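Local coordinates for high affinity transport system protein p37 (Mycoplasma hyorhinis, PDB 3EKI), which binds thiamine diphosphate outside the cell membrane as the lipoprotein component of a high-affinity transport system, putatively one that imports this cofactor, at residues S189-D192 with E193-K196; H195-G199 with N200-S204; D253-S256 with S257-K260; K273-T276 with L277-R281. All coordinates share one frame; numbering follows the deposited sequence.

Contact 1 of 4, residues S189-D192 with E193-K196; sequences SWTD and ENHK
W190 and H195 lie flat on each other: the imidazole sits over the five-membered ring of the indole, centroids 3.4 Å apart and planes only 9° from parallel. H195 CG stands anti to its carbonyl carbon (chi1 -79°), which carries the ring back across the turn. W190 NE1 of the indole is hydrogen-bonded to T185 O, and Y187 and Y202 add edge-to-face contacts to the indole. Hydrogen bonds then tie T191 to N194 both ways. T191 N donates to N194 OD1 at 2.8 Å, while N194 N returns a bond to T191 OG1 at 3.0 Å. The reciprocal i to i+3 pairing resembles that of a capping box but closes an isolated turn in the loop between helix 170-184 and strand 206-207. H195 N to T191 O, 3.0 Å, spans the same turn. N194 OD1 has a second donor, H195 ND1, 2.7 Å away, and lies nearly in the imidazole plane; ND1 approaches from the face of the amide opposite to T191 N, which helps fix the rotation of the imidazole within the stack. Water extends the network, accepting from N194 ND2 and donating to S189 O. From within the turn, D192 OD1 reaches out to H316 NE2.

Contact 2 of 4, residues H195-G199 with N200-S204; sequences HKWNG and NVYQS. With TPP (thiamine diphosphate), chain B.
N198 OD1 is gripped by two consecutive backbone N-H groups, those of N200 at 2.7 Å and V201 at 2.8 Å, which approach from opposite faces of the amide plane. The bond to N200 N makes an Asx turn. N198 CG lies between its backbone N and carbonyl carbon (chi1 66°), which folds the amide back over the bend. Around it the chain reverses in a hairpin-like bend, with N198 N bonded to V201 O and a single beta bridge pairing W197 with Y202. Farther from the bend, K196 O also takes two donors, Q203 N and, at 3.3 Å, Q203 NE2, again from opposite faces, while S204 N reaches H195 O. One side of this bend is aromatic: the edge of W197, led by CE3, points at the face of Y202, with W197 CE3 3.7 Å from Y202 CG and planes at 55°. The face of the indole lies against the backbone of G199 and N200. H316 stacks on W197, and Y202 OH bonds to N317 N. At the tip, N200 OD1 and V201 CG1 pack on the pyrimidine methyl CM2 of thiamine diphosphate at 3.2 and 3.5 Å. N200 ND2 is bonded to P377 O and to a water shared with N198 ND2, and these bonds probably hold the N200 amide in place against the methyl.

Contact 3 of 4, residues D253-S256 with S257-K260; sequences DNSS and SKFK. Unlike the reference sequence in segment 253-256: S256 (reference Phe). With TPP (thiamine diphosphate), chain B.
S257 and S256, neighbours across the join, send their backbone N-H groups to different oxygens of the terminal phosphate of thiamine diphosphate: S257 N to O1B and S256 N to O2B. S257 OG adds a second bond to O1B, at 2.7 Å. Next, K258 N donates to S255 OG at 2.9 Å, and S255 OG lies next to O3B and probably donates to it, though the distance is unusually short. K258 folds its chain at chi3 and chi4, curling over S255 OG to bring NZ 2.7 Å from O1A of the inner phosphate; its bond to O3B is weak. E308 forms a salt bridge with this same amine, and Y215 and K129 also bind the cofactor. Together these groups make an anion site at the N terminus of helix 256-269, with S255 as N-cap; the N-H groups of S256 and S257, which point at the phosphate, would probably help to stabilise its charge. F259 comes next, one ring face lying against D253 CA, 3.8 Å from the ring centroid in a CH-pi contact. K260 N closes a wide pi-type turn by reaching back five residues to S255 O at 2.9 Å, almost straight at hydrogen (173°). The K260 side chain then bends back along the loop, and NZ meets a lone pair of D253 O, in the carbonyl plane, at 2.9 Å.

Contact 4 of 4, residues K273-T276 with L277-R281; sequences KFTT and LNEDR
This is an N-cap contact, in which T276 opens helix 277-283 and its side chain meets the backbone of E279 after the short loop from helix 256-269. T276 OG1 sits between its backbone N and carbonyl carbon (chi1 63°), a position from which it accepts E279 N at 2.9 Å with an N-H...O angle of 160°. One step on, D280 N bonds to T276 O, also at 2.9 Å, so the cap hydroxyl and cap carbonyl serve consecutive N-H groups of the first turn. The carboxylate of E279 swings past T276 to T275, where T275 OG1 lies 3.0 Å from E279 OE2, at most a weak hydrogen bond. L277 N, at the mouth of the helix, is taken by E263 OE1 of helix 256-269. Apolar contact backs the cap: the F274 ring and the L277 branch cross obliquely, with F274 CE1 3.7 Å from L277 CD2, and W240 stacks on F274. D280, by contrast, is buried, and both its oxygens have partners. Its OD1 forms a salt bridge with R244 and a hydrogen bond with Y288 OH, and OD2 accepts from W240 NE1, which probably keeps the carboxylate ionised. A water donates to K273 O at 2.8 Å and more weakly to D280 OD2, 3.5 Å away, bridging the loop to the helix.

Overall arrangement
Contacts 1 and 2 come first along the chain, closing successive turns of the loop between helix 170-184 and strand 206-207. They share H195 and K196 and touch besides, with D192 O probably hydrogen-bonded to W197 N. Contact 3 follows where strand 248-250 leads into helix 256-269, and contact 4 opens the next helix, 277-283; F259 packs on L277 and N278 between them. None of the four encloses another. Thiamine diphosphate spans the gap between contacts 2 and 3, whose centres are about 26 Å apart: 195-204 meets its pyrimidine end and 253-260 its phosphates, consistent with a periplasmic-binding-protein-like fold. Contacts 2 and 4 lie on opposite sides of the chain's centre.

Contact 1 of 4, residues S189-D192 with E193-K196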
loop_
_atom_site.group_PDB
_atom_site.type_symbol
_atom_site.label_atom_id
_atom_site.label_comp_id
_atom_site.label_asym_id
_atom_site.label_seq_id
_atom_site.Cartn_x
_atom_site.Cartn_y
_atom_site.Cartn_z
ATOM N N SER A 189 6.031 -5.497 23.314
ATOM C CA SER A 189 6.788 -6.598 23.919
ATOM C C SER A 189 7.058 -7.707 22.922
ATOM O O SER A 189 7.685 -8.713 23.244
ATOM C CB SER A 189 6.070 -7.091 25.181
ATOM O OG SER A 189 6.281 -6.122 26.215
ATOM N N TRP A 190 6.625 -7.519 21.667
ATOM C CA TRP A 190 6.995 -8.456 20.619
ATOM C C TRP A 190 8.525 -8.547 20.501
ATOM O O TRP A 190 9.161 -7.539 20.751
ATOM C CB TRP A 190 6.486 -8.019 19.253
ATOM C CG TRP A 190 5.010 -8.064 19.055
ATOM C CD1 TRP A 190 4.037 -8.326 19.971
ATOM C CD2 TRP A 190 4.340 -7.830 17.806
ATOM N NE1 TRP A 190 2.817 -8.266 19.356
ATOM C CE2 TRP A 190 2.968 -7.963 18.027
ATOM C CE3 TRP A 190 4.779 -7.517 16.508
ATOM C CZ2 TRP A 190 2.009 -7.796 17.028
ATOM C CZ3 TRP A 190 3.825 -7.358 15.522
ATOM C CH2 TRP A 190 2.456 -7.500 15.781
ATOM N N THR A 191 8.996 -9.732 20.129
ATOM C CA THR A 191 10.437 -9.845 19.917
ATOM C C THR A 191 10.674 -10.279 18.471
ATOM O O THR A 191 9.812 -10.814 17.800
ATOM C CB THR A 191 11.134 -10.819 20.882
ATOM O OG1 THR A 191 10.790 -12.157 20.549
ATOM C CG2 THR A 191 10.669 -10.591 22.331
ATOM N N ASP A 192 11.907 -10.001 18.037
ATOM C CA ASP A 192 12.271 -10.414 16.697
ATOM C C ASP A 192 12.052 -11.901 16.532
ATOM O O ASP A 192 11.593 -12.381 15.502
ATOM C CB ASP A 192 13.737 -10.089 16.416
ATOM C CG ASP A 192 14.001 -8.606 16.339
ATOM O OD1 ASP A 192 13.012 -7.853 16.421
ATOM O OD2 ASP A 192 15.189 -8.228 16.207
ATOM N N GLU A 193 12.365 -12.636 17.593
ATOM C CA GLU A 193 12.303 -14.093 17.573
ATOM C C GLU A 193 10.890 -14.677 17.618
ATOM O O GLU A 193 10.618 -15.681 16.959
ATOM C CB GLU A 193 13.138 -14.673 18.718
ATOM C CG GLU A 193 14.639 -14.609 18.486
ATOM C CD GLU A 193 15.269 -15.983 18.368
ATOM O OE1 GLU A 193 14.802 -16.914 19.057
ATOM O OE2 GLU A 193 16.231 -16.131 17.586
ATOM N N ASN A 194 9.993 -14.072 18.394
ATOM C CA ASN A 194 8.689 -14.676 18.591
ATOM C C ASN A 194 7.636 -14.095 17.655
ATOM O O ASN A 194 6.575 -14.686 17.555
ATOM C CB ASN A 194 8.235 -14.554 20.050
ATOM C CG ASN A 194 7.915 -13.186 20.572
ATOM O OD1 ASN A 194 7.661 -12.217 19.858
ATOM N ND2 ASN A 194 7.930 -13.050 21.901
ATOM N N HIS A 195 7.930 -12.996 16.968
ATOM C CA HIS A 195 7.100 -12.588 15.831
ATOM C C HIS A 195 7.832 -12.706 14.493
ATOM O O HIS A 195 7.387 -12.197 13.446
ATOM C CB HIS A 195 6.544 -11.177 16.074
ATOM C CG HIS A 195 5.367 -11.216 17.018
ATOM N ND1 HIS A 195 5.514 -11.462 18.370
ATOM C CD2 HIS A 195 4.046 -11.056 16.804
ATOM C CE1 HIS A 195 4.322 -11.441 18.932
ATOM N NE2 HIS A 195 3.397 -11.186 18.017
ATOM N N LYS A 196 8.957 -13.414 14.456
ATOM C CA LYS A 196 9.727 -13.739 13.257
ATOM C C LYS A 196 10.033 -12.535 12.369
ATOM O O LYS A 196 9.728 -12.513 11.174
ATOM C CB LYS A 196 8.983 -14.843 12.504
ATOM C CG LYS A 196 8.830 -16.122 13.323
ATOM C CD LYS A 196 7.756 -17.025 12.746
ATOM C CE LYS A 196 7.973 -18.484 13.126
ATOM N NZ LYS A 196 6.673 -19.196 13.317
HETATM O O HOH W 1 7.352 -11.154 23.895
#

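Contact 2 of 4, residues H195-G199 with N200-S204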
loop_
_atom_site.group_PDB
_atom_site.type_symbol
_atom_site.label_atom_id
_atom_site.label_comp_id
_atom_site.label_asym_id
_atom_site.label_seq_id
_atom_site.Cartn_x
_atom_site.Cartn_y
_atom_site.Cartn_z
ATOM N N HIS A 195 7.930 -12.996 16.968
ATOM C CA HIS A 195 7.100 -12.588 15.831
ATOM C C HIS A 195 7.832 -12.706 14.493
ATOM O O HIS A 195 7.387 -12.197 13.446
ATOM C CB HIS A 195 6.544 -11.177 16.074
ATOM C CG HIS A 195 5.367 -11.216 17.018
ATOM N ND1 HIS A 195 5.514 -11.462 18.370
ATOM C CD2 HIS A 195 4.046 -11.056 16.804
ATOM C CE1 HIS A 195 4.322 -11.441 18.932
ATOM N NE2 HIS A 195 3.397 -11.186 18.017
ATOM N N LYS A 196 8.957 -13.414 14.456
ATOM C CA LYS A 196 9.727 -13.739 13.257
ATOM C C LYS A 196 10.033 -12.535 12.369
ATOM O O LYS A 196 9.728 -12.513 11.174
ATOM C CB LYS A 196 8.983 -14.843 12.504
ATOM C CG LYS A 196 8.830 -16.122 13.323
ATOM C CD LYS A 196 7.756 -17.025 12.746
ATOM C CE LYS A 196 7.973 -18.484 13.126
ATOM N NZ LYS A 196 6.673 -19.196 13.317
ATOM N N TRP A 197 10.642 -11.518 12.950
ATOM C CA TRP A 197 11.129 -10.369 12.228
ATOM C C TRP A 197 12.242 -10.832 11.281
ATOM O O TRP A 197 13.158 -11.528 11.721
ATOM C CB TRP A 197 11.649 -9.310 13.185
ATOM C CG TRP A 197 12.217 -8.115 12.505
ATOM C CD1 TRP A 197 13.518 -7.737 12.388
ATOM C CD2 TRP A 197 11.447 -7.118 11.833
ATOM N NE1 TRP A 197 13.604 -6.560 11.677
ATOM C CE2 TRP A 197 12.335 -6.165 11.328
ATOM C CE3 TRP A 197 10.074 -6.980 11.633
ATOM C CZ2 TRP A 197 11.904 -5.053 10.611
ATOM C CZ3 TRP A 197 9.650 -5.868 10.918
ATOM C CH2 TRP A 197 10.553 -4.934 10.426
ATOM N N ASN A 198 12.181 -10.471 10.011
ATOM C CA ASN A 198 13.223 -10.937 9.080
ATOM C C ASN A 198 14.004 -9.759 8.501
ATOM O O ASN A 198 14.645 -9.918 7.463
ATOM C CB ASN A 198 12.600 -11.741 7.958
ATOM C CG ASN A 198 11.697 -10.912 7.056
ATOM O OD1 ASN A 198 11.502 -9.710 7.263
ATOM N ND2 ASN A 198 11.133 -11.579 6.053
ATOM N N GLY A 199 13.908 -8.623 9.173
ATOM C CA GLY A 199 14.498 -7.363 8.773
ATOM C C GLY A 199 13.551 -6.516 7.928
ATOM O O GLY A 199 13.783 -5.309 7.799
ATOM N N ASN A 200 12.545 -7.174 7.386
ATOM C CA ASN A 200 11.520 -6.615 6.525
ATOM C C ASN A 200 10.139 -6.501 7.178
ATOM O O ASN A 200 9.565 -5.414 7.279
ATOM C CB ASN A 200 11.424 -7.501 5.277
ATOM C CG ASN A 200 10.561 -6.870 4.206
ATOM O OD1 ASN A 200 10.568 -5.645 4.061
ATOM N ND2 ASN A 200 9.841 -7.694 3.470
ATOM N N VAL A 201 9.599 -7.635 7.603
ATOM C CA VAL A 201 8.312 -7.788 8.241
ATOM C C VAL A 201 8.392 -8.763 9.427
ATOM O O VAL A 201 9.303 -9.581 9.535
ATOM C CB VAL A 201 7.226 -8.367 7.314
ATOM C CG1 VAL A 201 7.067 -7.509 6.061
ATOM C CG2 VAL A 201 7.538 -9.795 6.953
ATOM N N TYR A 202 7.378 -8.635 10.276
ATOM C CA TYR A 202 7.083 -9.678 11.255
ATOM C C TYR A 202 6.300 -10.784 10.588
ATOM O O TYR A 202 5.088 -10.736 10.355
ATOM C CB TYR A 202 6.296 -9.060 12.404
ATOM C CG TYR A 202 7.018 -8.129 13.308
ATOM C CD1 TYR A 202 7.976 -8.663 14.183
ATOM C CD2 TYR A 202 6.810 -6.756 13.361
ATOM C CE1 TYR A 202 8.666 -7.845 15.035
ATOM C CE2 TYR A 202 7.498 -5.922 14.218
ATOM C CZ TYR A 202 8.443 -6.487 15.067
ATOM O OH TYR A 202 9.123 -5.675 15.927
ATOM N N GLN A 203 6.999 -11.867 10.197
ATOM C CA GLN A 203 6.370 -12.897 9.387
ATOM C C GLN A 203 5.218 -13.593 10.081
ATOM O O GLN A 203 4.354 -14.128 9.393
ATOM C CB GLN A 203 7.405 -13.943 8.950
ATOM C CG GLN A 203 8.601 -13.324 8.228
ATOM C CD GLN A 203 9.605 -14.433 7.905
ATOM O OE1 GLN A 203 9.593 -15.022 6.827
ATOM N NE2 GLN A 203 10.481 -14.714 8.864
ATOM N N SER A 204 5.196 -13.596 11.429
ATOM C CA SER A 204 4.153 -14.350 12.096
ATOM C C SER A 204 2.765 -13.775 11.882
ATOM O O SER A 204 1.791 -14.460 12.212
ATOM C CB SER A 204 4.382 -14.402 13.615
ATOM O OG SER A 204 5.743 -14.488 13.953
HETATM N "N1'" TPP B . 5.045 -4.450 3.238
HETATM C "C2'" TPP B . 6.353 -4.094 3.277
HETATM C CM2 TPP B . 7.402 -5.181 3.534
HETATM N "N3'" TPP B . 6.724 -2.817 3.083
HETATM C "C4'" TPP B . 5.782 -1.894 2.748
HETATM N "N4'" TPP B . 6.184 -0.651 2.474
HETATM C "C5'" TPP B . 4.420 -2.226 2.760
HETATM C "C6'" TPP B . 4.089 -3.550 3.023
HETATM C "C7'" TPP B . 3.270 -1.244 2.489
HETATM N N3 TPP B . 2.866 -1.095 1.080
HETATM C C2 TPP B . 3.682 -1.223 0.033
HETATM S S1 TPP B . 2.772 -0.994 -1.442
HETATM C C5 TPP B . 1.292 -0.694 -0.564
HETATM C C4 TPP B . 1.597 -0.684 0.783
HETATM C CM4 TPP B . 0.496 -0.670 1.866
HETATM C C6 TPP B . -0.040 -0.312 -1.219
HETATM C C7 TPP B . -0.013 1.148 -1.679
HETATM O O7 TPP B . 0.111 2.001 -0.522
HETATM P PA TPP B . 0.680 3.486 -0.542
HETATM O O1A TPP B . 0.954 3.900 0.856
HETATM O O2A TPP B . 1.856 3.584 -1.471
HETATM O O3A TPP B . -0.401 4.399 -1.239
HETATM P PB TPP B . -1.640 5.129 -0.526
HETATM O O1B TPP B . -2.570 4.109 0.056
HETATM O O2B TPP B . -2.314 5.941 -1.703
HETATM O O3B TPP B . -1.106 6.193 0.525
HETATM O O HOH W 2 9.858 -10.620 3.324
#

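Contact 3 of 4, residues D253-S256 with S257-K260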
loop_
_atom_site.group_PDB
_atom_site.type_symbol
_atom_site.label_atom_id
_atom_site.label_comp_id
_atom_site.label_asym_id
_atom_site.label_seq_id
_atom_site.Cartn_x
_atom_site.Cartn_y
_atom_site.Cartn_z
ATOM N N ASP A 253 -4.046 14.267 1.287
ATOM C CA ASP A 253 -5.383 14.028 0.781
ATOM C C ASP A 253 -5.409 13.216 -0.510
ATOM O O ASP A 253 -6.496 12.833 -0.930
ATOM C CB ASP A 253 -6.129 15.347 0.588
ATOM C CG ASP A 253 -5.508 16.287 -0.421
ATOM O OD1 ASP A 253 -4.868 15.819 -1.386
ATOM O OD2 ASP A 253 -5.689 17.516 -0.227
ATOM N N ASN A 254 -4.251 12.942 -1.110
ATOM C CA ASN A 254 -4.250 12.070 -2.280
ATOM C C ASN A 254 -3.921 10.627 -1.936
ATOM O O ASN A 254 -3.744 9.794 -2.838
ATOM C CB ASN A 254 -3.249 12.565 -3.336
ATOM C CG ASN A 254 -1.827 12.623 -2.844
ATOM O OD1 ASN A 254 -1.445 12.121 -1.798
ATOM N ND2 ASN A 254 -0.947 13.259 -3.616
ATOM N N SER A 255 -3.826 10.328 -0.625
ATOM C CA SER A 255 -3.588 8.968 -0.190
ATOM C C SER A 255 -4.864 8.127 -0.164
ATOM O O SER A 255 -5.896 8.558 0.361
ATOM C CB SER A 255 -2.964 8.936 1.210
ATOM O OG SER A 255 -2.836 7.585 1.645
ATOM N N SER A 256 -4.847 6.905 -0.688
ATOM C CA SER A 256 -5.994 6.019 -0.513
ATOM C C SER A 256 -6.051 5.518 0.932
ATOM O O SER A 256 -7.067 5.735 1.623
ATOM C CB SER A 256 -5.975 4.831 -1.470
ATOM O OG SER A 256 -5.899 5.242 -2.821
ATOM N N SER A 257 -5.013 4.851 1.402
ATOM C CA SER A 257 -5.036 4.157 2.683
ATOM C C SER A 257 -4.776 5.061 3.885
ATOM O O SER A 257 -4.892 4.546 5.019
ATOM C CB SER A 257 -4.032 3.007 2.721
ATOM O OG SER A 257 -2.700 3.447 2.624
ATOM N N LYS A 258 -4.420 6.311 3.717
ATOM C CA LYS A 258 -4.211 7.238 4.838
ATOM C C LYS A 258 -5.132 8.440 4.742
ATOM O O LYS A 258 -4.992 9.433 5.464
ATOM C CB LYS A 258 -2.736 7.627 4.939
ATOM C CG LYS A 258 -1.873 6.418 5.285
ATOM C CD LYS A 258 -0.410 6.640 4.933
ATOM C CE LYS A 258 -0.184 6.490 3.443
ATOM N NZ LYS A 258 0.066 5.075 3.100
ATOM N N PHE A 259 -6.124 8.323 3.870
ATOM C CA PHE A 259 -7.082 9.421 3.702
ATOM C C PHE A 259 -8.410 8.994 3.071
ATOM O O PHE A 259 -9.403 8.948 3.726
ATOM C CB PHE A 259 -6.487 10.619 2.920
ATOM C CG PHE A 259 -7.219 11.918 3.149
ATOM C CD1 PHE A 259 -8.367 12.180 2.484
ATOM C CD2 PHE A 259 -6.795 12.813 4.075
ATOM C CE1 PHE A 259 -9.058 13.349 2.699
ATOM C CE2 PHE A 259 -7.453 13.936 4.284
ATOM C CZ PHE A 259 -8.604 14.203 3.579
ATOM N N LYS A 260 -8.438 8.667 1.795
ATOM C CA LYS A 260 -9.686 8.478 1.085
ATOM C C LYS A 260 -10.448 7.241 1.534
ATOM O O LYS A 260 -11.679 7.315 1.658
ATOM C CB LYS A 260 -9.453 8.430 -0.446
ATOM C CG LYS A 260 -8.849 9.707 -0.982
ATOM C CD LYS A 260 -8.448 9.588 -2.446
ATOM C CE LYS A 260 -8.844 10.824 -3.239
ATOM N NZ LYS A 260 -7.710 11.787 -3.345
HETATM N "N1'" TPP B . 5.045 -4.450 3.238
HETATM C "C2'" TPP B . 6.353 -4.094 3.277
HETATM C CM2 TPP B . 7.402 -5.181 3.534
HETATM N "N3'" TPP B . 6.724 -2.817 3.083
HETATM C "C4'" TPP B . 5.782 -1.894 2.748
HETATM N "N4'" TPP B . 6.184 -0.651 2.474
HETATM C "C5'" TPP B . 4.420 -2.226 2.760
HETATM C "C6'" TPP B . 4.089 -3.550 3.023
HETATM C "C7'" TPP B . 3.270 -1.244 2.489
HETATM N N3 TPP B . 2.866 -1.095 1.080
HETATM C C2 TPP B . 3.682 -1.223 0.033
HETATM S S1 TPP B . 2.772 -0.994 -1.442
HETATM C C5 TPP B . 1.292 -0.694 -0.564
HETATM C C4 TPP B . 1.597 -0.684 0.783
HETATM C CM4 TPP B . 0.496 -0.670 1.866
HETATM C C6 TPP B . -0.040 -0.312 -1.219
HETATM C C7 TPP B . -0.013 1.148 -1.679
HETATM O O7 TPP B . 0.111 2.001 -0.522
HETATM P PA TPP B . 0.680 3.486 -0.542
HETATM O O1A TPP B . 0.954 3.900 0.856
HETATM O O2A TPP B . 1.856 3.584 -1.471
HETATM O O3A TPP B . -0.401 4.399 -1.239
HETATM P PB TPP B . -1.640 5.129 -0.526
HETATM O O1B TPP B . -2.570 4.109 0.056
HETATM O O2B TPP B . -2.314 5.941 -1.703
HETATM O O3B TPP B . -1.106 6.193 0.525
#

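Contact 4 of 4, residues K273-T276 with L277-R281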
loop_
_atom_site.group_PDB
_atom_site.type_symbol
_atom_site.label_atom_id
_atom_site.label_comp_id
_atom_site.label_asym_id
_atom_site.label_seq_id
_atom_site.Cartn_x
_atom_site.Cartn_y
_atom_site.Cartn_z
ATOM N N LYS A 273 -23.727 13.718 8.229
ATOM C CA LYS A 273 -23.116 14.699 9.124
ATOM C C LYS A 273 -22.048 15.577 8.492
ATOM O O LYS A 273 -21.755 16.617 9.098
ATOM C CB LYS A 273 -22.495 13.984 10.334
ATOM C CG LYS A 273 -23.469 13.154 11.144
ATOM C CD LYS A 273 -24.584 13.974 11.753
ATOM C CE LYS A 273 -25.120 13.333 13.017
ATOM N NZ LYS A 273 -25.978 12.143 12.759
ATOM N N PHE A 274 -21.455 15.164 7.384
ATOM C CA PHE A 274 -20.482 15.986 6.668
ATOM C C PHE A 274 -20.405 15.632 5.180
ATOM O O PHE A 274 -20.862 14.560 4.763
ATOM C CB PHE A 274 -19.088 15.853 7.287
ATOM C CG PHE A 274 -18.382 14.538 7.086
ATOM C CD1 PHE A 274 -17.496 14.311 6.050
ATOM C CD2 PHE A 274 -18.617 13.481 7.964
ATOM C CE1 PHE A 274 -16.858 13.106 5.866
ATOM C CE2 PHE A 274 -17.968 12.278 7.780
ATOM C CZ PHE A 274 -17.093 12.057 6.745
ATOM N N THR A 275 -19.859 16.449 4.292
ATOM C CA THR A 275 -19.695 16.240 2.861
ATOM C C THR A 275 -18.397 15.545 2.472
ATOM O O THR A 275 -18.298 14.447 1.945
ATOM C CB THR A 275 -19.707 17.618 2.155
ATOM O OG1 THR A 275 -18.621 18.392 2.713
ATOM C CG2 THR A 275 -20.975 18.387 2.414
ATOM N N THR A 276 -17.241 16.219 2.867
ATOM C CA THR A 276 -15.947 15.628 2.659
ATOM C C THR A 276 -15.073 15.969 3.861
ATOM O O THR A 276 -15.323 16.970 4.544
ATOM C CB THR A 276 -15.191 16.137 1.414
ATOM O OG1 THR A 276 -14.944 17.542 1.597
ATOM C CG2 THR A 276 -16.020 15.961 0.167
ATOM N N LEU A 277 -14.046 15.144 4.058
ATOM C CA LEU A 277 -13.096 15.470 5.110
ATOM C C LEU A 277 -12.401 16.798 4.847
ATOM O O LEU A 277 -12.130 17.587 5.754
ATOM C CB LEU A 277 -12.063 14.368 5.294
ATOM C CG LEU A 277 -12.463 13.076 5.980
ATOM C CD1 LEU A 277 -11.190 12.372 6.430
ATOM C CD2 LEU A 277 -13.403 13.294 7.154
ATOM N N ASN A 278 -12.078 17.127 3.587
ATOM C CA ASN A 278 -11.450 18.437 3.346
ATOM C C ASN A 278 -12.361 19.595 3.724
ATOM O O ASN A 278 -11.945 20.587 4.323
ATOM C CB ASN A 278 -11.044 18.517 1.858
ATOM C CG ASN A 278 -9.671 17.895 1.653
ATOM O OD1 ASN A 278 -9.024 17.421 2.591
ATOM N ND2 ASN A 278 -9.204 17.889 0.408
ATOM N N GLU A 279 -13.648 19.470 3.390
ATOM C CA GLU A 279 -14.574 20.542 3.759
ATOM C C GLU A 279 -14.726 20.630 5.270
ATOM O O GLU A 279 -14.713 21.736 5.789
ATOM C CB GLU A 279 -15.950 20.373 3.131
ATOM C CG GLU A 279 -16.163 21.232 1.887
ATOM C CD GLU A 279 -17.579 21.161 1.349
ATOM O OE1 GLU A 279 -18.429 21.977 1.771
ATOM O OE2 GLU A 279 -17.850 20.292 0.497
ATOM N N ASP A 280 -14.859 19.496 5.927
ATOM C CA ASP A 280 -14.939 19.482 7.394
ATOM C C ASP A 280 -13.697 20.066 8.043
ATOM O O ASP A 280 -13.779 20.849 8.986
ATOM C CB ASP A 280 -15.185 18.036 7.835
ATOM C CG ASP A 280 -15.599 17.897 9.293
ATOM O OD1 ASP A 280 -14.719 17.534 10.109
ATOM O OD2 ASP A 280 -16.776 18.161 9.617
ATOM N N ARG A 281 -12.500 19.729 7.551
ATOM C CA ARG A 281 -11.282 20.287 8.126
ATOM C C ARG A 281 -11.192 21.789 7.957
ATOM O O ARG A 281 -10.685 22.495 8.816
ATOM C CB ARG A 281 -10.063 19.585 7.523
ATOM C CG ARG A 281 -8.777 20.366 7.731
ATOM C CD ARG A 281 -7.609 19.661 7.054
ATOM N NE ARG A 281 -7.782 19.520 5.606
ATOM C CZ ARG A 281 -6.940 18.823 4.845
ATOM N NH1 ARG A 281 -5.885 18.224 5.376
ATOM N NH2 ARG A 281 -7.110 18.710 3.540
HETATM O O HOH W 3 -20.137 18.509 10.322
#